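DsbA family protein (Salmonella typhimurium, PDB 7JVE) acts as a trimeric thioredoxin-like enzyme with both thiol oxidase and disulfide isomerase activities. Local coordinates at residues Val103-Ile108 / Lys149-His154; Lys109-Thr114 / Met244-Ile249; His154-Ala159 / Tyr173-His178; Thr160-Gly165 / Glu169-Thr174. One frame throughout, in Å; residues are numbered along the deposited sequence.

Contact 1: residues Val103-Ile108 / Lys149-His154; sequences VVENLI and KYLDWH
Leu151 of helix 147-159 reaches across to Glu105 and Ile108 of helix 95-110, and its branched end carries the contact. The CB bond aims at the partner helix, and with CG anti to the backbone N (chi1 -178°) the chain is carried outward. CG then lies 3.8 Å from Glu105 OE1. Beyond it the two methyls part company: CD1 stays at the margin, 4.1 Å from Glu105 OE1, whereas CD2 touches both partners, 3.8 Å from Glu105 OE1 and 3.9 Å from Ile108 CD1. The isoleucine comes tip to tip with the leucine; its straight arm (chi2 176°) presents CD1, and the meeting is a plain apolar one between methyls. Glu105 arrives differently. Its chain bends at chi2 (53°) and swings the carboxylate across the leucine, and OE1 also takes a weak hydrogen bond from Asn155 ND2, one turn further along helix 147-159. A glutamate suits this partly exposed edge because its methylenes let the charged group turn back to a polar partner, while leucine and isoleucine fill the gap between helices whose CA atoms, at Glu105 and Leu151, are still 8.9 Å apart. The contact joins helix 95-110 of the thioredoxin fold to helix 147-159 of the helical insertion. On its far flank helix 95-110 leans through Leu107 on Leu245 of helix 242-253. Helix 147-159 turns His154 edge-to-face onto Phe90 and Phe118 of sheet strands 84-90 and 115-120, and packs Trp153 against helices 128-145 and 169-176.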
loop_
_atom_site.group_PDB
_atom_site.type_symbol
_atom_site.label_atom_id
_atom_site.label_comp_id
_atom_site.label_asym_id
_atom_site.label_seq_id
_atom_site.Cartn_x
_atom_site.Cartn_y
_atom_site.Cartn_z
ATOM N N VAL A 103 18.757 2.244 16.584
ATOM C CA VAL A 103 18.509 3.668 16.770
ATOM C C VAL A 103 18.260 3.966 18.238
ATOM O O VAL A 103 18.790 4.936 18.795
ATOM C CB VAL A 103 17.324 4.132 15.901
ATOM C CG1 VAL A 103 16.754 5.468 16.441
ATOM C CG2 VAL A 103 17.763 4.272 14.453
ATOM N N VAL A 104 17.438 3.142 18.883
ATOM C CA VAL A 104 17.167 3.345 20.298
ATOM C C VAL A 104 18.457 3.259 21.106
ATOM O O VAL A 104 18.708 4.088 21.995
ATOM C CB VAL A 104 16.109 2.340 20.782
ATOM C CG1 VAL A 104 15.947 2.428 22.299
ATOM C CG2 VAL A 104 14.768 2.609 20.072
ATOM N N GLU A 105 19.302 2.265 20.805
ATOM C CA GLU A 105 20.582 2.150 21.504
ATOM C C GLU A 105 21.414 3.417 21.325
ATOM O O GLU A 105 22.029 3.902 22.283
ATOM C CB GLU A 105 21.355 0.920 21.007
ATOM C CG GLU A 105 22.665 0.610 21.764
ATOM C CD GLU A 105 22.484 0.506 23.304
ATOM O OE1 GLU A 105 22.112 -0.594 23.781
ATOM O OE2 GLU A 105 22.744 1.499 24.044
ATOM N N ASN A 106 21.439 3.974 20.106
ATOM C CA ASN A 106 22.153 5.231 19.894
ATOM C C ASN A 106 21.550 6.361 20.728
ATOM O O ASN A 106 22.283 7.143 21.342
ATOM C CB ASN A 106 22.154 5.607 18.410
ATOM C CG ASN A 106 23.152 4.815 17.600
ATOM O OD1 ASN A 106 23.848 3.937 18.111
ATOM N ND2 ASN A 106 23.224 5.119 16.310
ATOM N N LEU A 107 20.216 6.476 20.749
ATOM C CA LEU A 107 19.590 7.509 21.575
ATOM C C LEU A 107 19.997 7.364 23.029
ATOM O O LEU A 107 20.266 8.363 23.710
ATOM C CB LEU A 107 18.062 7.466 21.466
ATOM C CG LEU A 107 17.485 8.222 20.283
ATOM C CD1 LEU A 107 15.994 7.927 20.151
ATOM C CD2 LEU A 107 17.746 9.701 20.448
ATOM N N ILE A 108 20.032 6.125 23.524
ATOM C CA ILE A 108 20.302 5.906 24.937
ATOM C C ILE A 108 21.719 6.345 25.277
ATOM O O ILE A 108 21.944 7.030 26.284
ATOM C CB ILE A 108 20.032 4.433 25.303
ATOM C CG1 ILE A 108 18.516 4.183 25.302
ATOM C CG2 ILE A 108 20.648 4.102 26.635
ATOM C CD1 ILE A 108 18.115 2.742 25.546
ATOM N N LYS A 149 21.842 -4.236 32.282
ATOM C CA LYS A 149 21.832 -5.656 31.957
ATOM C C LYS A 149 20.490 -6.078 31.353
ATOM O O LYS A 149 20.456 -6.877 30.406
ATOM C CB LYS A 149 22.191 -6.467 33.214
ATOM C CG LYS A 149 22.186 -7.972 33.066
ATOM C CD LYS A 149 22.894 -8.441 31.822
ATOM C CE LYS A 149 24.360 -8.515 32.006
ATOM N NZ LYS A 149 25.018 -8.929 30.732
ATOM N N TYR A 150 19.381 -5.528 31.856
ATOM C CA TYR A 150 18.114 -5.697 31.158
ATOM C C TYR A 150 18.239 -5.272 29.694
ATOM O O TYR A 150 17.701 -5.930 28.793
ATOM C CB TYR A 150 16.999 -4.902 31.848
ATOM C CG TYR A 150 15.760 -4.841 31.001
ATOM C CD1 TYR A 150 14.777 -5.835 31.087
ATOM C CD2 TYR A 150 15.594 -3.815 30.057
ATOM C CE1 TYR A 150 13.629 -5.793 30.275
ATOM C CE2 TYR A 150 14.478 -3.768 29.228
ATOM C CZ TYR A 150 13.500 -4.760 29.334
ATOM O OH TYR A 150 12.400 -4.690 28.521
ATOM N N LEU A 151 18.954 -4.176 29.437
ATOM C CA LEU A 151 19.081 -3.697 28.069
ATOM C C LEU A 151 19.896 -4.673 27.212
ATOM O O LEU A 151 19.557 -4.880 26.036
ATOM C CB LEU A 151 19.673 -2.283 28.067
ATOM C CG LEU A 151 19.882 -1.515 26.750
ATOM C CD1 LEU A 151 18.643 -1.500 25.849
ATOM C CD2 LEU A 151 20.332 -0.088 27.054
ATOM N N ASP A 152 20.947 -5.309 27.788
ATOM C CA ASP A 152 21.654 -6.376 27.064
ATOM C C ASP A 152 20.721 -7.519 26.710
ATOM O O ASP A 152 20.765 -8.051 25.595
ATOM C CB ASP A 152 22.841 -6.969 27.847
ATOM C CG ASP A 152 23.905 -5.961 28.156
ATOM O OD1 ASP A 152 24.481 -6.023 29.265
ATOM O OD2 ASP A 152 24.145 -5.077 27.304
ATOM N N TRP A 153 19.908 -7.951 27.672
ATOM C CA TRP A 153 18.968 -9.030 27.398
ATOM C C TRP A 153 17.994 -8.626 26.294
ATOM O O TRP A 153 17.734 -9.386 25.353
ATOM C CB TRP A 153 18.225 -9.397 28.685
ATOM C CG TRP A 153 16.886 -9.964 28.439
ATOM C CD1 TRP A 153 15.687 -9.310 28.529
ATOM C CD2 TRP A 153 16.586 -11.305 28.028
ATOM N NE1 TRP A 153 14.656 -10.170 28.217
ATOM C CE2 TRP A 153 15.175 -11.399 27.907
ATOM C CE3 TRP A 153 17.367 -12.443 27.768
ATOM C CZ2 TRP A 153 14.525 -12.589 27.533
ATOM C CZ3 TRP A 153 16.720 -13.626 27.393
ATOM C CH2 TRP A 153 15.310 -13.686 27.280
ATOM N N HIS A 154 17.444 -7.423 26.407
ATOM C CA HIS A 154 16.492 -6.910 25.435
ATOM C C HIS A 154 17.088 -6.907 24.031
ATOM O O HIS A 154 16.491 -7.438 23.087
ATOM C CB HIS A 154 16.071 -5.514 25.906
ATOM C CG HIS A 154 15.389 -4.669 24.878
ATOM N ND1 HIS A 154 14.022 -4.510 24.840
ATOM C CD2 HIS A 154 15.886 -3.879 23.898
ATOM C CE1 HIS A 154 13.703 -3.686 23.863
ATOM N NE2 HIS A 154 14.817 -3.285 23.275
#

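Contact 2: residues Lys109-Thr114 / Met244-Ile249; sequences KANPDT and MLQMAI
Asn111 and Gln246 approach from opposite directions and pair their amides through two hydrogen bonds. Their planes are only 14° apart, so the two groups form an almost flat eight-membered ring. Asn111 ND2 donates to Gln246 OE1 at 2.7 Å, and Gln246 NE2 donates to Asn111 OD1 at 2.9 Å. Both bonds are nearly straight (175° and 174°), and each acceptor is met in the carbonyl plane on a lone pair. The second N-H of Asn111 ND2 serves Leu107 O, which helps to settle which way round the amide lies. Asparagine and glutamine suit the place because each amide carries a donor and an acceptor side by side, and the bend in the glutamine at chi2 delivers its amide to the asparagine. Ile249 lies beside the pair: its CG2 is 3.6 Å from Asn111 OD1 and 3.9 Å from Thr114 OG1, while CD1 sits 3.9 Å from Asn111 ND2, giving the buried amide an apolar wall. Asn111 is also where the chain leaves helix 95-110, starting a type I turn closed by Thr114 N to Asn111 O, with Pro112 in a position that suits its fixed phi. Strand 115-120 follows at once, completing the beta-alpha-beta crossover from strand 84-90, while helix 242-253 lies alongside helix 95-110 and rests Leu245 and Ala248 on strands 218-223 and 234-237.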
loop_
_atom_site.group_PDB
_atom_site.type_symbol
_atom_site.label_atom_id
_atom_site.label_comp_id
_atom_site.label_asym_id
_atom_site.label_seq_id
_atom_site.Cartn_x
_atom_site.Cartn_y
_atom_site.Cartn_z
ATOM N N LYS A 109 22.690 5.998 24.421
ATOM C CA LYS A 109 24.058 6.429 24.659
ATOM C C LYS A 109 24.170 7.938 24.568
ATOM O O LYS A 109 24.918 8.554 25.332
ATOM C CB LYS A 109 25.014 5.760 23.671
ATOM C CG LYS A 109 25.048 4.252 23.825
ATOM C CD LYS A 109 26.456 3.701 23.607
ATOM C CE LYS A 109 26.431 2.342 22.910
ATOM N NZ LYS A 109 27.810 1.887 22.552
ATOM N N ALA A 110 23.433 8.551 23.647
ATOM C CA ALA A 110 23.549 9.985 23.444
ATOM C C ALA A 110 22.791 10.793 24.483
ATOM O O ALA A 110 22.978 12.010 24.544
ATOM C CB ALA A 110 23.055 10.365 22.051
ATOM N N ASN A 111 21.942 10.160 25.289
ATOM C CA ASN A 111 21.115 10.856 26.278
ATOM C C ASN A 111 21.200 10.140 27.624
ATOM O O ASN A 111 20.203 9.597 28.120
ATOM C CB ASN A 111 19.667 10.953 25.793
ATOM C CG ASN A 111 19.518 11.857 24.565
ATOM O OD1 ASN A 111 19.330 13.078 24.688
ATOM N ND2 ASN A 111 19.604 11.261 23.376
ATOM N N PRO A 112 22.387 10.113 28.246
ATOM C CA PRO A 112 22.532 9.404 29.530
ATOM C C PRO A 112 21.758 10.049 30.665
ATOM O O PRO A 112 21.558 9.414 31.710
ATOM C CB PRO A 112 24.038 9.462 29.789
ATOM C CG PRO A 112 24.463 10.724 29.122
ATOM C CD PRO A 112 23.638 10.785 27.855
ATOM N N ASP A 113 21.314 11.280 30.477
ATOM C CA ASP A 113 20.565 12.059 31.449
ATOM C C ASP A 113 19.061 11.830 31.372
ATOM O O ASP A 113 18.325 12.399 32.185
ATOM C CB ASP A 113 20.859 13.537 31.215
ATOM C CG ASP A 113 20.409 14.001 29.816
ATOM O OD1 ASP A 113 19.766 15.076 29.734
ATOM O OD2 ASP A 113 20.663 13.281 28.816
ATOM N N THR A 114 18.590 11.037 30.406
ATOM C CA THR A 114 17.175 10.866 30.129
ATOM C C THR A 114 16.759 9.450 30.501
ATOM O O THR A 114 17.535 8.503 30.376
ATOM C CB THR A 114 16.883 11.163 28.647
ATOM O OG1 THR A 114 17.070 12.560 28.382
ATOM C CG2 THR A 114 15.470 10.761 28.243
ATOM N N MET A 244 14.101 12.629 14.917
ATOM C CA MET A 244 12.763 12.940 15.395
ATOM C C MET A 244 12.648 12.664 16.898
ATOM O O MET A 244 12.106 13.477 17.657
ATOM C CB MET A 244 11.742 12.128 14.595
ATOM C CG MET A 244 10.299 12.467 14.908
ATOM S SD MET A 244 9.952 14.107 14.176
ATOM C CE MET A 244 10.251 13.787 12.440
ATOM N N LEU A 245 13.175 11.527 17.351
ATOM C CA LEU A 245 13.132 11.235 18.775
ATOM C C LEU A 245 13.998 12.215 19.559
ATOM O O LEU A 245 13.635 12.620 20.670
ATOM C CB LEU A 245 13.566 9.792 19.032
ATOM C CG LEU A 245 12.481 8.742 18.792
ATOM C CD1 LEU A 245 13.092 7.348 18.776
ATOM C CD2 LEU A 245 11.351 8.840 19.825
ATOM N N GLN A 246 15.137 12.621 18.991
ATOM C CA GLN A 246 15.997 13.573 19.683
ATOM C C GLN A 246 15.304 14.928 19.853
ATOM O O GLN A 246 15.401 15.549 20.916
ATOM C CB GLN A 246 17.326 13.746 18.939
ATOM C CG GLN A 246 18.389 14.515 19.777
ATOM C CD GLN A 246 18.749 13.768 21.087
ATOM O OE1 GLN A 246 19.237 12.632 21.053
ATOM N NE2 GLN A 246 18.513 14.406 22.226
ATOM N N MET A 247 14.608 15.412 18.815
ATOM C CA MET A 247 13.907 16.691 18.956
ATOM C C MET A 247 12.842 16.616 20.047
ATOM O O MET A 247 12.705 17.543 20.855
ATOM C CB MET A 247 13.293 17.139 17.614
ATOM C CG MET A 247 14.317 17.494 16.498
ATOM S SD MET A 247 13.620 18.184 14.920
ATOM C CE MET A 247 12.825 16.728 14.103
ATOM N N ALA A 248 12.120 15.498 20.115
ATOM C CA ALA A 248 11.115 15.297 21.151
ATOM C C ALA A 248 11.744 15.295 22.541
ATOM O O ALA A 248 11.156 15.817 23.499
ATOM C CB ALA A 248 10.373 13.975 20.915
ATOM N N ILE A 249 12.941 14.708 22.671
ATOM C CA ILE A 249 13.658 14.731 23.946
ATOM C C ILE A 249 13.996 16.166 24.336
ATOM O O ILE A 249 13.789 16.581 25.478
ATOM C CB ILE A 249 14.916 13.842 23.866
ATOM C CG1 ILE A 249 14.522 12.356 23.856
ATOM C CG2 ILE A 249 15.889 14.144 24.999
ATOM C CD1 ILE A 249 15.664 11.423 23.466
#

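Contact 3: residues His154-Ala159 / Tyr173-His178; sequences HNALYA and YTLAQH
Leu157 and Leu175 mark the closest approach of the two backbones, with their CA atoms 7.4 Å apart. Residues 154-159 are helical, tied by bonds such as Ala159 N to Asn155 O at 2.8 Å. In 173-178 the helical bond from Gln177 N to Tyr173 O is followed by a bond to the third residue back, His178 N to Leu175 O. Across this narrow gap Leu175 sends one methyl, CD2, directly onto the opposing main chain: it is 3.6 Å from both Ala156 C and Leu157 N. Ala156 suits the place because its side chain is a single methyl, CB, which lies 3.8 Å from Leu175 CD2 and leaves the peptide approachable. Both helices belong to the helical insertion that the DsbA family carries within its thioredoxin fold. Leu157 crosses the other leucine at a slant, and its CD1 comes to 4.0 Å from Leu175 CD2. The extended first torsion of Leu175, CG trans to the main-chain N (chi1 -176°), projects that methyl toward helix 147-159, where Trp153 also packs on it. Tyr158 points the opposite way, onto Cys97 and Ser98 at the start of helix 95-110.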
loop_
_atom_site.group_PDB
_atom_site.type_symbol
_atom_site.label_atom_id
_atom_site.label_comp_id
_atom_site.label_asym_id
_atom_site.label_seq_id
_atom_site.Cartn_x
_atom_site.Cartn_y
_atom_site.Cartn_z
ATOM N N HIS A 154 17.444 -7.423 26.407
ATOM C CA HIS A 154 16.492 -6.910 25.435
ATOM C C HIS A 154 17.088 -6.907 24.031
ATOM O O HIS A 154 16.491 -7.438 23.087
ATOM C CB HIS A 154 16.071 -5.514 25.906
ATOM C CG HIS A 154 15.389 -4.669 24.878
ATOM N ND1 HIS A 154 14.022 -4.510 24.840
ATOM C CD2 HIS A 154 15.886 -3.879 23.898
ATOM C CE1 HIS A 154 13.703 -3.686 23.863
ATOM N NE2 HIS A 154 14.817 -3.285 23.275
ATOM N N ASN A 155 18.279 -6.330 23.872
ATOM C CA ASN A 155 18.917 -6.324 22.561
ATOM C C ASN A 155 19.237 -7.737 22.091
ATOM O O ASN A 155 19.138 -8.039 20.892
ATOM C CB ASN A 155 20.185 -5.488 22.600
ATOM C CG ASN A 155 19.897 -4.018 22.796
ATOM O OD1 ASN A 155 18.889 -3.521 22.314
ATOM N ND2 ASN A 155 20.777 -3.318 23.508
ATOM N N ALA A 156 19.636 -8.619 23.013
ATOM C CA ALA A 156 19.994 -9.967 22.601
ATOM C C ALA A 156 18.778 -10.716 22.070
ATOM O O ALA A 156 18.898 -11.505 21.128
ATOM C CB ALA A 156 20.627 -10.727 23.769
ATOM N N LEU A 157 17.605 -10.461 22.646
ATOM C CA LEU A 157 16.402 -11.137 22.195
ATOM C C LEU A 157 16.039 -10.715 20.775
ATOM O O LEU A 157 15.843 -11.567 19.901
ATOM C CB LEU A 157 15.273 -10.875 23.186
ATOM C CG LEU A 157 14.032 -11.751 23.017
ATOM C CD1 LEU A 157 14.417 -13.218 22.897
ATOM C CD2 LEU A 157 13.046 -11.523 24.169
ATOM N N TYR A 158 15.946 -9.404 20.526
ATOM C CA TYR A 158 15.970 -8.870 19.162
ATOM C C TYR A 158 17.028 -9.464 18.242
ATOM O O TYR A 158 16.728 -9.798 17.091
ATOM C CB TYR A 158 16.102 -7.342 19.235
ATOM C CG TYR A 158 14.821 -6.568 19.431
ATOM C CD1 TYR A 158 13.606 -7.087 18.999
ATOM C CD2 TYR A 158 14.801 -5.371 20.157
ATOM C CE1 TYR A 158 12.432 -6.364 19.140
ATOM C CE2 TYR A 158 13.616 -4.664 20.362
ATOM C CZ TYR A 158 12.436 -5.158 19.845
ATOM O OH TYR A 158 11.242 -4.451 20.027
ATOM N N ALA A 159 18.270 -9.602 18.715
ATOM C CA ALA A 159 19.319 -10.087 17.823
ATOM C C ALA A 159 19.062 -11.502 17.325
ATOM O O ALA A 159 19.752 -11.935 16.396
ATOM C CB ALA A 159 20.693 -10.029 18.497
ATOM N N TYR A 173 13.629 -19.282 26.178
ATOM C CA TYR A 173 14.293 -20.051 27.223
ATOM C C TYR A 173 15.749 -20.302 26.874
ATOM O O TYR A 173 16.624 -20.260 27.751
ATOM C CB TYR A 173 13.608 -21.397 27.435
ATOM C CG TYR A 173 12.278 -21.357 28.123
ATOM C CD1 TYR A 173 12.111 -20.683 29.316
ATOM C CD2 TYR A 173 11.195 -22.035 27.591
ATOM C CE1 TYR A 173 10.893 -20.666 29.937
ATOM C CE2 TYR A 173 9.990 -22.033 28.198
ATOM C CZ TYR A 173 9.840 -21.355 29.378
ATOM O OH TYR A 173 8.613 -21.355 29.985
ATOM N N THR A 174 16.023 -20.602 25.601
ATOM C CA THR A 174 17.378 -20.948 25.199
ATOM C C THR A 174 18.313 -19.769 25.408
ATOM O O THR A 174 19.414 -19.923 25.936
ATOM C CB THR A 174 17.406 -21.408 23.742
ATOM O OG1 THR A 174 16.707 -22.647 23.618
ATOM C CG2 THR A 174 18.846 -21.622 23.271
ATOM N N LEU A 175 17.888 -18.576 25.004
ATOM C CA LEU A 175 18.675 -17.397 25.335
ATOM C C LEU A 175 18.679 -17.155 26.842
ATOM O O LEU A 175 19.729 -16.838 27.420
ATOM C CB LEU A 175 18.144 -16.173 24.582
ATOM C CG LEU A 175 18.921 -14.856 24.756
ATOM C CD1 LEU A 175 20.367 -14.939 24.236
ATOM C CD2 LEU A 175 18.200 -13.667 24.107
ATOM N N ALA A 176 17.526 -17.341 27.506
ATOM C CA ALA A 176 17.411 -16.924 28.903
ATOM C C ALA A 176 18.324 -17.723 29.829
ATOM O O ALA A 176 18.722 -17.218 30.882
ATOM C CB ALA A 176 15.964 -17.027 29.380
ATOM N N GLN A 177 18.662 -18.967 29.475
ATOM C CA GLN A 177 19.550 -19.729 30.349
ATOM C C GLN A 177 20.886 -19.028 30.575
ATOM O O GLN A 177 21.553 -19.313 31.573
ATOM C CB GLN A 177 19.778 -21.138 29.794
ATOM C CG GLN A 177 20.542 -21.161 28.483
ATOM C CD GLN A 177 20.497 -22.532 27.819
ATOM O OE1 GLN A 177 20.349 -23.548 28.488
ATOM N NE2 GLN A 177 20.631 -22.562 26.495
ATOM N N HIS A 178 21.279 -18.103 29.700
ATOM C CA HIS A 178 22.520 -17.355 29.870
ATOM C C HIS A 178 22.367 -16.100 30.728
ATOM O O HIS A 178 23.377 -15.489 31.084
ATOM C CB HIS A 178 23.091 -16.975 28.494
ATOM C CG HIS A 178 23.318 -18.163 27.612
ATOM N ND1 HIS A 178 24.244 -19.142 27.913
ATOM C CD2 HIS A 178 22.697 -18.567 26.477
ATOM C CE1 HIS A 178 24.206 -20.084 26.986
ATOM N NE2 HIS A 178 23.274 -19.760 26.105
#

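Contact 4: residues Thr160-Gly165 / Glu169-Thr174; sequences TGKVEG and EHDVYT
Lys162 and Asp171 meet in a salt bridge at the protein surface, Lys162 NZ standing 3.0 Å from Asp171 OD1. The two side chains cross at about a right angle, and the ammonium comes from above the carboxylate, 47° out of its plane, instead of in line with it. Lysine suits the task because its chain, extended beyond CG, spans the distance from the loop to the helix. The chain also runs close by the carboxylate, Lys162 CD 3.2 Å from Asp171 OD2, a tight approach. A water completes the link, accepting from Lys162 NZ and donating to Asp171 OD2 at 2.7 Å. That oxygen also accepts from Thr168 N, just ahead of helix 169-176, and an acid in this first turn would probably be eased by the positive end of the helix dipole. Among hydrogen bonds within each segment, Thr160 OG1 accepts from Lys162 N at 3.3 Å, and Gly161 between them takes a positive phi that a residue without a side chain adopts easily. In the helix, His170 O receives Thr174 OG1 at 2.8 Å as well as Thr174 N, from opposite faces of its plane. Further along the loop, Glu164 OE2 accepts from Ser95 N, between the disulfide-bonded Cys94 and Cys97. An ST turn at the exit of helix 147-159 is thus joined by an ion pair to the first turn of the next helix, within the helical insertion of a DsbA-like thioredoxin fold.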
loop_
_atom_site.group_PDB
_atom_site.type_symbol
_atom_site.label_atom_id
_atom_site.label_comp_id
_atom_site.label_asym_id
_atom_site.label_seq_id
_atom_site.Cartn_x
_atom_site.Cartn_y
_atom_site.Cartn_z
ATOM N N THR A 160 18.117 -12.249 17.910
ATOM C CA THR A 160 17.759 -13.511 17.270
ATOM C C THR A 160 17.232 -13.300 15.856
ATOM O O THR A 160 17.244 -14.242 15.055
ATOM C CB THR A 160 16.709 -14.291 18.065
ATOM O OG1 THR A 160 15.487 -13.538 18.109
ATOM C CG2 THR A 160 17.206 -14.644 19.476
ATOM N N GLY A 161 16.770 -12.091 15.528
ATOM C CA GLY A 161 16.180 -11.837 14.232
ATOM C C GLY A 161 14.870 -12.576 14.038
ATOM O O GLY A 161 14.386 -12.690 12.909
ATOM N N LYS A 162 14.276 -13.087 15.117
ATOM C CA LYS A 162 13.060 -13.894 15.027
ATOM C C LYS A 162 11.851 -12.997 15.301
ATOM O O LYS A 162 11.662 -12.513 16.425
ATOM C CB LYS A 162 13.132 -15.091 15.980
ATOM C CG LYS A 162 14.358 -15.985 15.679
ATOM C CD LYS A 162 14.358 -17.339 16.377
ATOM C CE LYS A 162 15.087 -18.378 15.534
ATOM N NZ LYS A 162 15.361 -19.658 16.275
ATOM N N VAL A 163 11.051 -12.750 14.257
ATOM C CA VAL A 163 9.976 -11.767 14.316
ATOM C C VAL A 163 8.736 -12.355 13.654
ATOM O O VAL A 163 8.800 -13.370 12.950
ATOM C CB VAL A 163 10.382 -10.425 13.643
ATOM C CG1 VAL A 163 11.562 -9.792 14.386
ATOM C CG2 VAL A 163 10.712 -10.619 12.153
ATOM N N GLU A 164 7.589 -11.718 13.933
ATOM C CA GLU A 164 6.324 -11.946 13.215
ATOM C C GLU A 164 5.882 -13.406 13.287
ATOM O O GLU A 164 5.365 -13.971 12.317
ATOM C CB GLU A 164 6.433 -11.465 11.765
ATOM C CG GLU A 164 6.815 -10.004 11.750
ATOM C CD GLU A 164 5.651 -9.071 12.083
ATOM O OE1 GLU A 164 4.503 -9.562 12.174
ATOM O OE2 GLU A 164 5.906 -7.863 12.347
ATOM N N GLY A 165 6.064 -14.017 14.457
ATOM C CA GLY A 165 5.643 -15.380 14.700
ATOM C C GLY A 165 6.774 -16.385 14.781
ATOM O O GLY A 165 6.548 -17.504 15.252
ATOM N N GLU A 169 8.705 -19.867 22.508
ATOM C CA GLU A 169 9.100 -19.937 23.911
ATOM C C GLU A 169 10.421 -20.671 24.052
ATOM O O GLU A 169 11.308 -20.228 24.793
ATOM C CB GLU A 169 8.012 -20.591 24.770
ATOM C CG GLU A 169 6.827 -19.652 24.886
ATOM C CD GLU A 169 5.668 -20.157 25.746
ATOM O OE1 GLU A 169 5.880 -20.656 26.857
ATOM O OE2 GLU A 169 4.514 -20.111 25.271
ATOM N N HIS A 170 10.593 -21.759 23.300
ATOM C CA HIS A 170 11.872 -22.464 23.296
ATOM C C HIS A 170 13.039 -21.523 23.018
ATOM O O HIS A 170 14.090 -21.641 23.657
ATOM C CB HIS A 170 11.866 -23.591 22.265
ATOM C CG HIS A 170 13.197 -24.259 22.117
ATOM N ND1 HIS A 170 13.680 -25.175 23.034
ATOM C CD2 HIS A 170 14.161 -24.124 21.178
ATOM C CE1 HIS A 170 14.882 -25.578 22.662
ATOM N NE2 HIS A 170 15.197 -24.955 21.540
ATOM N N ASP A 171 12.878 -20.597 22.053
ATOM C CA ASP A 171 13.936 -19.633 21.735
ATOM C C ASP A 171 14.237 -18.738 22.927
ATOM O O ASP A 171 15.396 -18.447 23.235
ATOM C CB ASP A 171 13.541 -18.747 20.546
ATOM C CG ASP A 171 13.492 -19.486 19.228
ATOM O OD1 ASP A 171 14.287 -20.432 19.022
ATOM O OD2 ASP A 171 12.643 -19.096 18.378
ATOM N N VAL A 172 13.189 -18.233 23.568
ATOM C CA VAL A 172 13.367 -17.344 24.709
ATOM C C VAL A 172 14.092 -18.070 25.835
ATOM O O VAL A 172 15.078 -17.566 26.386
ATOM C CB VAL A 172 12.000 -16.787 25.153
ATOM C CG1 VAL A 172 12.128 -15.917 26.408
ATOM C CG2 VAL A 172 11.389 -16.000 24.007
ATOM N N TYR A 173 13.629 -19.282 26.178
ATOM C CA TYR A 173 14.293 -20.051 27.223
ATOM C C TYR A 173 15.749 -20.302 26.874
ATOM O O TYR A 173 16.624 -20.260 27.751
ATOM C CB TYR A 173 13.608 -21.397 27.435
ATOM C CG TYR A 173 12.278 -21.357 28.123
ATOM C CD1 TYR A 173 12.111 -20.683 29.316
ATOM C CD2 TYR A 173 11.195 -22.035 27.591
ATOM C CE1 TYR A 173 10.893 -20.666 29.937
ATOM C CE2 TYR A 173 9.990 -22.033 28.198
ATOM C CZ TYR A 173 9.840 -21.355 29.378
ATOM O OH TYR A 173 8.613 -21.355 29.985
ATOM N N THR A 174 16.023 -20.602 25.601
ATOM C CA THR A 174 17.378 -20.948 25.199
ATOM C C THR A 174 18.313 -19.769 25.408
ATOM O O THR A 174 19.414 -19.923 25.936
ATOM C CB THR A 174 17.406 -21.408 23.742
ATOM O OG1 THR A 174 16.707 -22.647 23.618
ATOM C CG2 THR A 174 18.846 -21.622 23.271
HETATM O O HOH W 1 12.541 -21.227 16.794
#

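Overall arrangement
Helix 95-110, which starts within the Cys94-Cys97 redox site, takes part in both contact 1 and contact 2, whose centres are 13 Å apart and whose segments alternate along the chain. Contact 2 binds its end to C-terminal helix 242-253 and so closes a long loop that encloses contacts 3 and 4. Contact 1, which closes before contact 3 opens, links it to helix 147-159 of the helical insertion. Contact 3, also 13 Å from contact 1, passes on to helix 169-176, and contact 4, its centre 8 Å from that of contact 3, ties the intervening loop to it. The series thus runs from thioredoxin core to outer insertion, the helix after the redox cysteines being the core element that meets the insertion.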